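Long-range contacts in endoglucanase (Clostridium thermocellum, PDB 2E4T), which hydrolyses internal beta-1,4-glucosidic bonds in cellulose and probably also in xyloglucan, this chain being the family 44 glycoside hydrolase part of a longer multidomain protein: residues A[228-232]-A[257-261]; A[235-239]-A[332-338]; A[262-266]-A[345-351]; A[279-285]-A[353-359]; A[314-318]-A[376-381]. All coordinates share one frame; numbering follows the deposited sequence.

Followed from the N terminus, strand 226-232 opens interaction 1, and 235-239 opens interaction 2 before 257-261 closes interaction 1, so these two cross. Segments 262-266, 279-285 and 314-318 then open interactions 3, 4 and 5. Interactions 2 to 5 close in the order in which they opened: at 332-338, 345-351, 353-359 and 376-381. They therefore all cross one another and none nests; interaction 1 precedes 3, 4 and 5 in series. Interaction 4 joins two neighbouring barrel strands, interactions 1 and 3 pack helix 257-272 on the sheet and on helix 338-349, interaction 2 sets helix 235-240 against the loop before helix 338-349, and interaction 5 sets loop 314-318 against helix 368-384.

Interaction 1 of 5, residues A[228-232]-A[257-261]; sequences FGPAL and FIDYY
The Pro230 ring sits over the face of the Tyr261 phenol, the two side chains coming from opposite directions, with Pro230 CG 3.5 Å from the centroid of the Tyr261 ring and only 7° off its normal. This is a CH-pi contact over the centre of the face. Pro230 CB and CD straddle the hydroxyl half of the same ring. Tyr261 reaches that far because its CG lies anti to the backbone N (chi1 -176°), which sends the phenol out from the helix to the strand; its OH ends 3.2 Å from Gly229 C, against the backbone just before the cis peptide bond of Pro230. Glycine puts no side chain in the way there.

One turn earlier on the helix, Phe257 has the same first torsion but offers the rim of its ring, not a face. Leu232 CD1 lies near that ring's plane, 4.1 Å from Phe257 CD2, and Pro230 CG approaches another part of the edge, 4.3 Å from Phe257 CE2. The same leucine methyl also touches the far end of Ile258, Leu232 CD1 to Ile258 CD1 3.9 Å.

The axes of 228-232 and 257-261 approach to 10.8 Å, nearly antiparallel at 160°: the helix packs on the strand before it, as in the beta-alpha-beta crossovers of a TIM barrel. Around them, strand 279-284 pairs with Gly229, helix 204-221 touches Phe257 and Tyr261, and helix 338-349 covers Ile258.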
# COMPACT_ATOMS: atom_id res chain seq x y z
N PHE A 228 0.21 11.18 -5.05
CA PHE A 228 1.03 10.27 -4.25
C PHE A 228 2.46 10.28 -4.79
O PHE A 228 2.67 10.17 -6.02
CB PHE A 228 0.51 8.81 -4.43
CG PHE A 228 -0.79 8.48 -3.77
CD1 PHE A 228 -1.97 9.15 -4.09
CD2 PHE A 228 -0.85 7.45 -2.83
CE1 PHE A 228 -3.18 8.80 -3.49
CE2 PHE A 228 -2.06 7.08 -2.25
CZ PHE A 228 -3.24 7.78 -2.58
N GLY A 229 3.44 10.34 -3.89
CA GLY A 229 4.81 10.15 -4.29
C GLY A 229 5.68 10.04 -3.05
O GLY A 229 5.22 10.36 -1.95
N PRO A 230 6.92 9.55 -3.22
CA PRO A 230 7.57 9.25 -4.49
C PRO A 230 7.53 7.79 -4.94
O PRO A 230 8.18 7.44 -5.91
CB PRO A 230 9.05 9.74 -4.29
CG PRO A 230 9.18 10.09 -2.81
CD PRO A 230 7.90 9.55 -2.12
N ALA A 231 6.77 6.93 -4.20
CA ALA A 231 6.70 5.49 -4.55
C ALA A 231 8.10 4.86 -4.45
O ALA A 231 8.53 4.08 -5.31
CB ALA A 231 6.03 5.24 -5.89
N LEU A 232 8.81 5.20 -3.36
CA LEU A 232 10.19 4.74 -3.18
C LEU A 232 10.26 3.25 -2.93
O LEU A 232 9.42 2.67 -2.19
CB LEU A 232 10.83 5.50 -2.01
CG LEU A 232 10.92 7.00 -2.17
CD1 LEU A 232 11.51 7.61 -0.90
CD2 LEU A 232 11.75 7.41 -3.39
N PHE A 257 16.37 11.56 2.90
CA PHE A 257 15.67 12.04 1.71
C PHE A 257 14.18 12.25 1.98
O PHE A 257 13.60 13.21 1.42
CB PHE A 257 15.91 11.11 0.51
CG PHE A 257 15.15 11.56 -0.69
CD1 PHE A 257 15.58 12.62 -1.46
CD2 PHE A 257 13.95 10.93 -1.02
CE1 PHE A 257 14.81 13.11 -2.52
CE2 PHE A 257 13.18 11.39 -2.08
CZ PHE A 257 13.60 12.48 -2.84
N ILE A 258 13.55 11.43 2.81
CA ILE A 258 12.13 11.68 3.13
C ILE A 258 11.90 13.11 3.56
O ILE A 258 10.93 13.77 3.12
CB ILE A 258 11.71 10.73 4.29
CG1 ILE A 258 11.77 9.24 3.86
CG2 ILE A 258 10.35 11.11 4.84
CD1 ILE A 258 10.79 8.85 2.77
N ASP A 259 12.78 13.65 4.44
CA ASP A 259 12.59 15.03 4.91
C ASP A 259 12.76 16.05 3.80
O ASP A 259 12.03 17.05 3.74
CB ASP A 259 13.60 15.34 6.02
CG ASP A 259 13.30 14.59 7.32
OD1 ASP A 259 12.16 14.11 7.49
OD2 ASP A 259 14.23 14.56 8.18
N TYR A 260 13.79 15.84 2.95
CA TYR A 260 14.01 16.73 1.80
C TYR A 260 12.76 16.74 0.90
O TYR A 260 12.29 17.80 0.46
CB TYR A 260 15.23 16.26 1.04
CG TYR A 260 15.48 16.99 -0.27
CD1 TYR A 260 16.35 18.07 -0.34
CD2 TYR A 260 14.90 16.54 -1.45
CE1 TYR A 260 16.64 18.70 -1.54
CE2 TYR A 260 15.18 17.16 -2.67
CZ TYR A 260 16.06 18.23 -2.70
OH TYR A 260 16.36 18.78 -3.94
N TYR A 261 12.24 15.53 0.60
CA TYR A 261 11.09 15.47 -0.31
C TYR A 261 9.91 16.21 0.27
O TYR A 261 9.25 17.02 -0.40
CB TYR A 261 10.75 13.97 -0.55
CG TYR A 261 9.65 13.75 -1.52
CD1 TYR A 261 9.87 13.86 -2.89
CD2 TYR A 261 8.35 13.41 -1.08
CE1 TYR A 261 8.87 13.63 -3.82
CE2 TYR A 261 7.35 13.17 -2.02
CZ TYR A 261 7.60 13.23 -3.36
OH TYR A 261 6.57 12.91 -4.23

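Interaction 2 of 5, residues A[235-239]-A[332-338]; sequences FAAYE and KKDFLPI
A single salt bridge supplies the polar part of this contact: Lys332 NZ donates to Glu239 OE1 at 2.8 Å, and OE1 accepts with its syn lone pair, on the side of OE2. The glutamate extends straight out from the helix, CG anti to the backbone N (chi1 -164°), while the lysine chain bends at chi2 and then runs extended, and the two side chains cross at about a right angle.

The aromatic part is an offset edge-to-face pair. Phe235 turns its edge to the face of Phe335, with centroids 5.6 Å apart and planes at 68°. The ring of Phe235 also carries most of the apolar packing: Phe335 CB lies in its plane, 3.6 Å from Phe235 CZ, and Lys332 CG is 3.6 Å from Phe235 CE2. Ile338 CD1 completes the set, 4.1 Å from both Phe235 CE1 and Tyr238 CE2, at the edge of each ring. The Tyr238 hydroxyl is hydrogen-bonded elsewhere, to His283 O.

Helix 235-240 follows directly on barrel strand 226-232, whereas the loop 332-337 leads into helix 338-349. The contact thus joins two beta-to-alpha connections beyond the C-terminal strand ends, the elaborated side of a TIM barrel.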
# COMPACT_ATOMS: atom_id res chain seq x y z
N PHE A 235 14.21 1.11 1.83
CA PHE A 235 14.84 2.00 2.79
C PHE A 235 15.99 2.82 2.18
O PHE A 235 16.12 4.01 2.52
CB PHE A 235 15.32 1.20 4.01
CG PHE A 235 15.76 2.11 5.10
CD1 PHE A 235 14.85 2.55 6.06
CD2 PHE A 235 17.08 2.62 5.14
CE1 PHE A 235 15.21 3.46 7.04
CE2 PHE A 235 17.43 3.58 6.10
CZ PHE A 235 16.48 3.97 7.02
N ALA A 236 16.87 2.23 1.37
CA ALA A 236 17.98 3.04 0.87
C ALA A 236 17.50 4.23 0.02
O ALA A 236 18.17 5.26 -0.04
CB ALA A 236 18.97 2.18 0.07
N ALA A 237 16.36 4.08 -0.65
CA ALA A 237 15.77 5.22 -1.34
C ALA A 237 15.18 6.24 -0.36
O ALA A 237 15.28 7.45 -0.57
CB ALA A 237 14.73 4.78 -2.36
N TYR A 238 14.54 5.74 0.73
CA TYR A 238 14.06 6.66 1.78
C TYR A 238 15.23 7.50 2.30
O TYR A 238 15.07 8.69 2.63
CB TYR A 238 13.50 5.93 3.01
CG TYR A 238 12.34 4.98 2.85
CD1 TYR A 238 11.85 4.48 1.64
CD2 TYR A 238 11.77 4.47 4.04
CE1 TYR A 238 10.90 3.48 1.61
CE2 TYR A 238 10.80 3.50 4.01
CZ TYR A 238 10.35 2.97 2.82
OH TYR A 238 9.43 1.97 2.85
N GLU A 239 16.40 6.85 2.46
CA GLU A 239 17.49 7.54 3.14
C GLU A 239 18.23 8.52 2.23
O GLU A 239 18.47 9.67 2.62
CB GLU A 239 18.47 6.54 3.78
CG GLU A 239 19.35 7.25 4.79
CD GLU A 239 20.42 6.42 5.42
OE1 GLU A 239 20.49 5.21 5.24
OE2 GLU A 239 21.25 7.03 6.17
N LYS A 332 20.40 0.99 11.04
CA LYS A 332 19.49 2.12 10.84
C LYS A 332 18.50 2.26 11.99
O LYS A 332 17.36 2.70 11.81
CB LYS A 332 18.76 2.02 9.49
CG LYS A 332 19.71 1.83 8.31
CD LYS A 332 20.60 3.04 8.07
CE LYS A 332 21.66 2.73 7.01
NZ LYS A 332 22.49 3.89 6.70
N LYS A 333 18.96 1.93 13.22
CA LYS A 333 18.11 2.06 14.40
C LYS A 333 17.54 3.46 14.57
O LYS A 333 16.44 3.62 15.14
CB LYS A 333 18.87 1.67 15.67
CG LYS A 333 19.16 0.16 15.74
CD LYS A 333 20.00 -0.14 16.98
CE LYS A 333 20.21 -1.65 17.18
NZ LYS A 333 21.00 -2.21 16.13
N ASP A 334 18.26 4.49 14.13
CA ASP A 334 17.79 5.85 14.25
C ASP A 334 16.52 6.13 13.47
O ASP A 334 15.86 7.15 13.71
CB ASP A 334 18.87 6.83 13.83
CG ASP A 334 18.52 8.28 14.12
OD1 ASP A 334 18.21 8.59 15.28
OD2 ASP A 334 18.64 9.14 13.20
N PHE A 335 16.16 5.22 12.54
CA PHE A 335 14.98 5.41 11.69
C PHE A 335 13.86 4.41 12.00
O PHE A 335 12.87 4.35 11.27
CB PHE A 335 15.37 5.31 10.21
CG PHE A 335 16.34 6.38 9.80
CD1 PHE A 335 15.86 7.64 9.41
CD2 PHE A 335 17.72 6.15 9.78
CE1 PHE A 335 16.75 8.62 9.05
CE2 PHE A 335 18.61 7.15 9.38
CZ PHE A 335 18.12 8.37 9.01
N LEU A 336 14.04 3.62 13.09
CA LEU A 336 13.05 2.61 13.49
C LEU A 336 12.44 3.05 14.82
O LEU A 336 13.12 3.66 15.66
CB LEU A 336 13.70 1.26 13.65
CG LEU A 336 14.32 0.71 12.38
CD1 LEU A 336 14.94 -0.68 12.67
CD2 LEU A 336 13.28 0.64 11.23
N PRO A 337 11.15 2.73 15.06
CA PRO A 337 10.26 1.99 14.18
C PRO A 337 9.86 2.85 12.98
O PRO A 337 9.82 4.10 13.05
CB PRO A 337 9.06 1.67 15.06
CG PRO A 337 9.06 2.80 16.12
CD PRO A 337 10.52 3.09 16.35
N ILE A 338 9.58 2.22 11.83
CA ILE A 338 9.54 2.99 10.59
C ILE A 338 8.30 3.86 10.47
O ILE A 338 8.42 5.00 10.00
CB ILE A 338 9.76 2.07 9.35
CG1 ILE A 338 10.00 2.90 8.09
CG2 ILE A 338 8.66 1.07 9.14
CD1 ILE A 338 11.28 3.73 8.10

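Interaction 3 of 5, residues A[262-266]-A[345-351]; sequences LDKMK and SIEKYYP
The aliphatic stem of Lys266 lies over one face of the Tyr350 ring, Lys266 CB standing 3.8 Å from the ring centroid and close to the normal, a CH-pi contact offset toward the rim. With chi1 at -162° Tyr350 swings its ring along the side of helix 257-272, CG lying opposite the backbone N, and its OH continues to a hydrogen bond with Ser269. The ammonium end of Lys266 leads away, to a salt bridge with Asp270.

Tyr349 takes the other direction. Its CD2 is 3.7 Å from Asp263 CB, with ring and carboxylate planes 65° apart. Asp263 OD2 is hydrogen-bonded to Tyr254 OH, whereas OD1 accepts from a water at 2.7 Å that also donates to Tyr349 O. Leu262 lies against the CB atoms of both tyrosines (Leu262 CB to Tyr349 CB 3.8 Å) and carries CD1 on to Ser345 O at 3.6 Å and Ile346 CG1 at 4.0 Å.

The axes of 262-266 and 345-349 pass 9.7 Å apart at 39°, two neighbouring helices of the TIM barrel's outer layer. Helix 204-221 flanks Met265, and Ile346 rests on Leu280 of strand 279-284.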
# COMPACT_ATOMS: atom_id res chain seq x y z
N LEU A 262 9.60 15.95 1.55
CA LEU A 262 8.47 16.64 2.18
C LEU A 262 8.70 18.15 2.19
O LEU A 262 7.78 18.93 1.88
CB LEU A 262 8.30 16.10 3.61
CG LEU A 262 7.76 14.68 3.69
CD1 LEU A 262 8.02 14.14 5.09
CD2 LEU A 262 6.28 14.62 3.33
N ASP A 263 9.91 18.58 2.58
CA ASP A 263 10.19 20.00 2.72
C ASP A 263 10.08 20.70 1.35
O ASP A 263 9.51 21.82 1.26
CB ASP A 263 11.59 20.19 3.30
CG ASP A 263 11.88 21.61 3.74
OD1 ASP A 263 11.03 22.25 4.36
OD2 ASP A 263 13.02 22.07 3.55
N LYS A 264 10.67 20.10 0.33
CA LYS A 264 10.64 20.72 -1.00
C LYS A 264 9.23 20.71 -1.60
O LYS A 264 8.83 21.68 -2.30
CB LYS A 264 11.66 20.09 -1.93
CG LYS A 264 13.11 20.26 -1.49
CD LYS A 264 13.53 21.71 -1.19
CE LYS A 264 15.01 21.78 -0.79
NZ LYS A 264 15.37 23.17 -0.32
N MET A 265 8.46 19.63 -1.36
CA MET A 265 7.07 19.66 -1.86
C MET A 265 6.23 20.70 -1.08
O MET A 265 5.38 21.34 -1.68
CB MET A 265 6.44 18.26 -1.76
CG MET A 265 7.10 17.25 -2.73
SD MET A 265 7.12 17.72 -4.46
CE MET A 265 5.36 17.60 -4.86
N LYS A 266 6.49 20.87 0.21
CA LYS A 266 5.79 21.92 0.97
C LYS A 266 6.18 23.30 0.42
O LYS A 266 5.32 24.16 0.23
CB LYS A 266 6.11 21.83 2.45
CG LYS A 266 5.36 22.94 3.22
CD LYS A 266 5.21 22.76 4.67
CE LYS A 266 4.17 23.76 5.21
NZ LYS A 266 4.70 25.13 5.12
N SER A 345 8.44 12.73 10.43
CA SER A 345 8.92 13.56 9.34
C SER A 345 7.82 14.37 8.71
O SER A 345 8.01 15.56 8.41
CB SER A 345 9.64 12.67 8.31
OG SER A 345 10.89 12.26 8.80
N ILE A 346 6.65 13.76 8.49
CA ILE A 346 5.51 14.50 8.00
C ILE A 346 5.17 15.67 8.94
O ILE A 346 4.96 16.82 8.50
CB ILE A 346 4.30 13.58 7.79
CG1 ILE A 346 4.54 12.71 6.53
CG2 ILE A 346 3.02 14.39 7.68
CD1 ILE A 346 3.58 11.54 6.42
N GLU A 347 5.11 15.38 10.26
CA GLU A 347 4.75 16.45 11.22
C GLU A 347 5.75 17.61 11.18
O GLU A 347 5.36 18.76 11.35
CB GLU A 347 4.67 15.86 12.63
CG GLU A 347 3.53 14.94 12.81
CD GLU A 347 3.46 14.29 14.20
OE1 GLU A 347 4.49 14.21 14.93
OE2 GLU A 347 2.35 13.82 14.57
N LYS A 348 7.03 17.29 10.96
CA LYS A 348 8.05 18.32 10.99
C LYS A 348 8.12 19.11 9.69
O LYS A 348 8.39 20.31 9.72
CB LYS A 348 9.43 17.67 11.27
CG LYS A 348 9.62 17.21 12.73
CD LYS A 348 10.90 16.40 12.95
CE LYS A 348 11.11 16.18 14.46
NZ LYS A 348 12.05 15.08 14.71
N TYR A 349 7.95 18.44 8.54
CA TYR A 349 8.25 19.05 7.25
C TYR A 349 7.04 19.30 6.35
O TYR A 349 7.11 20.18 5.48
CB TYR A 349 9.30 18.26 6.51
CG TYR A 349 10.66 18.39 7.15
CD1 TYR A 349 11.21 17.38 7.94
CD2 TYR A 349 11.44 19.57 6.96
CE1 TYR A 349 12.45 17.54 8.55
CE2 TYR A 349 12.68 19.72 7.57
CZ TYR A 349 13.20 18.68 8.33
OH TYR A 349 14.42 18.87 8.90
N TYR A 350 5.94 18.54 6.49
CA TYR A 350 4.76 18.87 5.68
C TYR A 350 3.51 18.37 6.39
O TYR A 350 2.86 17.36 6.00
CB TYR A 350 4.85 18.33 4.25
CG TYR A 350 3.90 18.98 3.27
CD1 TYR A 350 4.05 18.77 1.90
CD2 TYR A 350 2.87 19.81 3.70
CE1 TYR A 350 3.20 19.36 0.99
CE2 TYR A 350 2.04 20.45 2.78
CZ TYR A 350 2.18 20.22 1.43
OH TYR A 350 1.35 20.81 0.50
N PRO A 351 3.12 19.04 7.49
CA PRO A 351 1.98 18.59 8.28
C PRO A 351 0.74 18.42 7.41
O PRO A 351 0.49 19.20 6.49
CB PRO A 351 1.77 19.70 9.33
CG PRO A 351 3.03 20.40 9.41
CD PRO A 351 3.77 20.22 8.08
O HOH W 1 8.70 22.37 5.67

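Interaction 4 of 5, residues A[279-285]-A[353-359]; sequences VLDVHWY and TKLAITE
Val279 and Ala356 interlock on the inner face of two neighbouring parallel strands of the TIM barrel: Val279 CG1 rests on the small Ala356 methyl, 3.5 Å from Ala356 CB. The backbones are joined by regular parallel pairing, for example Ala356 N to Leu280 O at 2.8 Å and Val282 N to Ala356 O at 3.0 Å.

On the other face, which looks to the helices, the side chains fit shoulder to shoulder. Leu280 CD2 touches Leu355 CD1 at 4.1 Å, both chains pointing the same way. Val282 CG2 meets Ile357 CD1 at 3.7 Å, and Ile357 CG2 fits against Trp284 CB.

At the C-terminal strand ends, where TIM-barrel active sites lie, Glu359 covers one face of His283: Glu359 CG is 3.6 Å from the imidazole centroid, 6° off its normal. Extended beyond CG (chi2 -178°), the chain carries its carboxylate out over the ring, nearly parallel to it. Arg42 forms a salt bridge with Glu359 OE2. Glu359 OE1 accepts from Tyr285 OH at 2.7 Å, on its anti side and 25° out of the carboxylate plane.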
# COMPACT_ATOMS: atom_id res chain seq x y z
N VAL A 279 -0.10 12.59 -0.45
CA VAL A 279 0.20 11.33 0.20
C VAL A 279 1.67 10.97 -0.04
O VAL A 279 2.09 10.82 -1.18
CB VAL A 279 -0.70 10.19 -0.30
CG1 VAL A 279 -0.51 8.97 0.59
CG2 VAL A 279 -2.16 10.60 -0.36
N LEU A 280 2.43 10.85 1.06
CA LEU A 280 3.78 10.29 1.02
C LEU A 280 3.63 8.79 0.82
O LEU A 280 2.96 8.13 1.61
CB LEU A 280 4.49 10.61 2.34
CG LEU A 280 5.92 10.08 2.42
CD1 LEU A 280 6.84 10.86 1.48
CD2 LEU A 280 6.45 10.20 3.86
N ASP A 281 4.26 8.28 -0.24
CA ASP A 281 4.00 6.91 -0.75
C ASP A 281 5.32 6.16 -0.81
O ASP A 281 6.28 6.62 -1.49
CB ASP A 281 3.46 7.14 -2.22
CG ASP A 281 3.26 5.89 -3.02
OD1 ASP A 281 3.87 4.85 -2.67
OD2 ASP A 281 2.45 5.97 -3.98
N VAL A 282 5.40 5.05 -0.07
CA VAL A 282 6.61 4.26 -0.07
C VAL A 282 6.23 2.76 -0.23
O VAL A 282 5.09 2.34 0.03
CB VAL A 282 7.46 4.44 1.21
CG1 VAL A 282 7.95 5.88 1.33
CG2 VAL A 282 6.65 4.01 2.47
N HIS A 283 7.24 1.99 -0.65
CA HIS A 283 7.15 0.54 -0.72
C HIS A 283 7.99 -0.02 0.42
O HIS A 283 9.10 0.46 0.68
CB HIS A 283 7.70 0.02 -2.04
CG HIS A 283 6.96 0.56 -3.22
ND1 HIS A 283 5.78 1.27 -3.24
CD2 HIS A 283 7.33 0.44 -4.53
CE1 HIS A 283 5.47 1.53 -4.53
NE2 HIS A 283 6.42 1.04 -5.32
N TRP A 284 7.45 -1.06 1.10
CA TRP A 284 8.12 -1.64 2.26
C TRP A 284 8.02 -3.16 2.15
O TRP A 284 7.02 -3.77 2.53
CB TRP A 284 7.50 -1.15 3.59
CG TRP A 284 8.10 -1.70 4.81
CD1 TRP A 284 7.61 -2.73 5.59
CD2 TRP A 284 9.33 -1.27 5.47
NE1 TRP A 284 8.45 -2.93 6.70
CE2 TRP A 284 9.48 -2.04 6.65
CE3 TRP A 284 10.26 -0.28 5.21
CZ2 TRP A 284 10.56 -1.85 7.54
CZ3 TRP A 284 11.34 -0.10 6.12
CH2 TRP A 284 11.45 -0.90 7.26
N TYR A 285 9.08 -3.76 1.60
CA TYR A 285 9.24 -5.21 1.63
C TYR A 285 10.16 -5.49 2.78
O TYR A 285 11.32 -5.07 2.78
CB TYR A 285 9.81 -5.74 0.32
CG TYR A 285 8.81 -5.59 -0.82
CD1 TYR A 285 7.82 -6.53 -1.02
CD2 TYR A 285 8.89 -4.52 -1.71
CE1 TYR A 285 6.93 -6.41 -2.07
CE2 TYR A 285 8.02 -4.38 -2.76
CZ TYR A 285 7.03 -5.36 -2.97
OH TYR A 285 6.20 -5.34 -4.05
N THR A 353 0.12 15.92 5.42
CA THR A 353 0.37 14.92 4.38
C THR A 353 -0.01 13.54 4.92
O THR A 353 0.27 13.23 6.09
CB THR A 353 1.84 14.99 3.96
OG1 THR A 353 2.14 16.34 3.57
CG2 THR A 353 2.17 14.05 2.82
N LYS A 354 -0.65 12.74 4.07
CA LYS A 354 -1.05 11.40 4.44
C LYS A 354 0.11 10.41 4.14
O LYS A 354 1.11 10.81 3.51
CB LYS A 354 -2.32 11.00 3.64
CG LYS A 354 -3.50 11.91 3.93
CD LYS A 354 -4.64 11.81 2.91
CE LYS A 354 -5.79 12.71 3.20
NZ LYS A 354 -7.02 12.40 2.52
N LEU A 355 -0.04 9.17 4.59
CA LEU A 355 1.01 8.15 4.40
C LEU A 355 0.40 6.91 3.75
O LEU A 355 -0.65 6.42 4.23
CB LEU A 355 1.64 7.80 5.76
CG LEU A 355 2.71 6.72 5.73
CD1 LEU A 355 3.91 7.13 4.89
CD2 LEU A 355 3.19 6.42 7.15
N ALA A 356 1.05 6.40 2.70
CA ALA A 356 0.57 5.18 2.06
C ALA A 356 1.74 4.22 1.87
O ALA A 356 2.86 4.62 1.55
CB ALA A 356 -0.08 5.47 0.70
N ILE A 357 1.42 2.92 2.02
CA ILE A 357 2.37 1.82 1.79
C ILE A 357 1.83 1.09 0.56
O ILE A 357 0.94 0.25 0.66
CB ILE A 357 2.52 0.89 3.00
CG1 ILE A 357 2.69 1.67 4.31
CG2 ILE A 357 3.63 -0.08 2.71
CD1 ILE A 357 3.90 2.58 4.40
N THR A 358 2.34 1.49 -0.64
CA THR A 358 1.69 1.09 -1.87
C THR A 358 2.22 -0.25 -2.46
O THR A 358 1.61 -0.76 -3.41
CB THR A 358 1.74 2.20 -2.92
OG1 THR A 358 3.09 2.50 -3.22
CG2 THR A 358 0.88 3.38 -2.50
N GLU A 359 3.27 -0.80 -1.87
CA GLU A 359 3.64 -2.18 -2.10
C GLU A 359 4.21 -2.69 -0.78
O GLU A 359 4.99 -1.98 -0.12
CB GLU A 359 4.70 -2.41 -3.18
CG GLU A 359 4.26 -1.98 -4.55
CD GLU A 359 5.27 -2.22 -5.66
OE1 GLU A 359 6.19 -3.08 -5.49
OE2 GLU A 359 5.11 -1.58 -6.74

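Interaction 5 of 5, residues A[314-318]-A[376-381]; sequences PRTLW and DVLGIF
Ile380 is the wedge of this contact, pushing its end between Pro314 and Trp318. Ile380 CD1 lies 3.5 Å from Trp318 CD1 and 3.6 Å from Pro314 CB, while its other branch turns to Leu317, with Ile380 CG2 3.9 Å from Leu317 CB. The isoleucine CG1 is anti to its carbonyl carbon (chi1 -68°), leaving CG2 for the leucine and CD1 for the indole and proline. Pro314 CB also meets Asp376 OD2, at 3.3 Å.

Packing is looser at Leu317 CD1, 4.2 Å from Val377 CG2 and 4.1 Å from Phe381 CE1. Helix 368-384 is the barrel helix that follows strand 354-360; loop 314-318 belongs to the long excursion between strand 279-284 and helix 338-349, whose Leu339 touches both Leu317 and Ile380.

The partly exposed Trp318 marks the wetter side. A water in the plane of the indole accepts from Trp318 NE1 at 2.9 Å and donates to Asp376 OD2 at 2.9 Å. Asp376 was modelled in two conformers, which makes this bridge less certain; in the one described, OD1 is hydrogen-bonded to Tyr435 OH and Ser433 OG.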
# COMPACT_ATOMS: atom_id res chain seq x y z
N PRO A 314 6.16 -7.48 11.81
CA PRO A 314 5.32 -6.28 11.78
C PRO A 314 5.69 -5.28 12.92
O PRO A 314 5.39 -4.09 12.79
CB PRO A 314 3.89 -6.82 11.93
CG PRO A 314 4.00 -8.20 11.29
CD PRO A 314 5.34 -8.72 11.77
N ARG A 315 6.31 -5.76 13.99
CA ARG A 315 6.69 -4.85 15.07
C ARG A 315 7.70 -3.80 14.62
O ARG A 315 7.77 -2.73 15.24
CB ARG A 315 7.18 -5.67 16.27
CG ARG A 315 6.05 -6.41 16.94
CD ARG A 315 6.54 -7.47 17.93
NE ARG A 315 7.30 -6.80 19.01
CZ ARG A 315 8.08 -7.48 19.86
NH1 ARG A 315 8.22 -8.82 19.76
NH2 ARG A 315 8.74 -6.78 20.78
N THR A 316 8.48 -4.06 13.57
CA THR A 316 9.39 -3.00 13.09
C THR A 316 8.61 -1.77 12.61
O THR A 316 9.15 -0.67 12.55
CB THR A 316 10.28 -3.57 11.96
OG1 THR A 316 11.00 -4.64 12.56
CG2 THR A 316 11.17 -2.54 11.33
N LEU A 317 7.33 -1.98 12.24
CA LEU A 317 6.51 -0.86 11.82
C LEU A 317 6.25 0.16 12.95
O LEU A 317 6.09 1.34 12.67
CB LEU A 317 5.16 -1.33 11.27
CG LEU A 317 5.25 -2.19 10.01
CD1 LEU A 317 3.88 -2.79 9.67
CD2 LEU A 317 5.76 -1.37 8.81
N TRP A 318 6.13 -0.32 14.22
CA TRP A 318 5.59 0.52 15.27
C TRP A 318 6.32 0.45 16.61
O TRP A 318 6.15 1.39 17.41
CB TRP A 318 4.08 0.22 15.51
CG TRP A 318 3.86 -1.15 16.08
CD1 TRP A 318 3.68 -2.34 15.38
CD2 TRP A 318 3.82 -1.53 17.47
NE1 TRP A 318 3.53 -3.39 16.26
CE2 TRP A 318 3.63 -2.91 17.53
CE3 TRP A 318 3.94 -0.79 18.67
CZ2 TRP A 318 3.54 -3.61 18.75
CZ3 TRP A 318 3.89 -1.49 19.87
CH2 TRP A 318 3.69 -2.88 19.91
N ASP A 376 -1.87 -8.69 11.27
CA ASP A 376 -1.19 -7.80 12.23
C ASP A 376 -0.87 -6.47 11.53
O ASP A 376 -1.14 -5.37 12.08
CB ASP A 376 0.09 -8.50 12.71
CG ASP A 376 0.60 -8.01 14.04
OD1 ASP A 376 -0.23 -7.56 14.87
OD2 ASP A 376 1.86 -8.04 14.22
N VAL A 377 -0.27 -6.54 10.33
CA VAL A 377 0.07 -5.35 9.55
C VAL A 377 -1.16 -4.48 9.33
O VAL A 377 -1.09 -3.23 9.46
CB VAL A 377 0.75 -5.79 8.23
CG1 VAL A 377 0.86 -4.65 7.23
CG2 VAL A 377 2.10 -6.39 8.55
N LEU A 378 -2.29 -5.09 8.92
CA LEU A 378 -3.49 -4.28 8.69
C LEU A 378 -3.98 -3.60 9.99
O LEU A 378 -4.47 -2.46 9.96
CB LEU A 378 -4.58 -5.12 8.08
CG LEU A 378 -4.26 -5.63 6.69
CD1 LEU A 378 -5.37 -6.63 6.26
CD2 LEU A 378 -4.10 -4.51 5.68
N GLY A 379 -3.86 -4.32 11.12
CA GLY A 379 -4.21 -3.72 12.41
C GLY A 379 -3.32 -2.50 12.70
O GLY A 379 -3.82 -1.44 13.16
N ILE A 380 -2.02 -2.65 12.46
CA ILE A 380 -1.06 -1.58 12.67
C ILE A 380 -1.35 -0.40 11.74
O ILE A 380 -1.33 0.77 12.18
CB ILE A 380 0.38 -2.15 12.44
CG1 ILE A 380 0.71 -3.15 13.55
CG2 ILE A 380 1.40 -1.04 12.32
CD1 ILE A 380 1.78 -4.15 13.13
N PHE A 381 -1.56 -0.66 10.46
CA PHE A 381 -1.86 0.42 9.53
C PHE A 381 -3.05 1.22 10.04
O PHE A 381 -3.08 2.47 9.97
CB PHE A 381 -2.15 -0.11 8.14
CG PHE A 381 -0.95 -0.65 7.37
CD1 PHE A 381 0.36 -0.44 7.76
CD2 PHE A 381 -1.17 -1.34 6.19
CE1 PHE A 381 1.45 -0.93 7.01
CE2 PHE A 381 -0.08 -1.83 5.43
CZ PHE A 381 1.19 -1.59 5.83
O HOH W 2 2.61 -6.09 16.17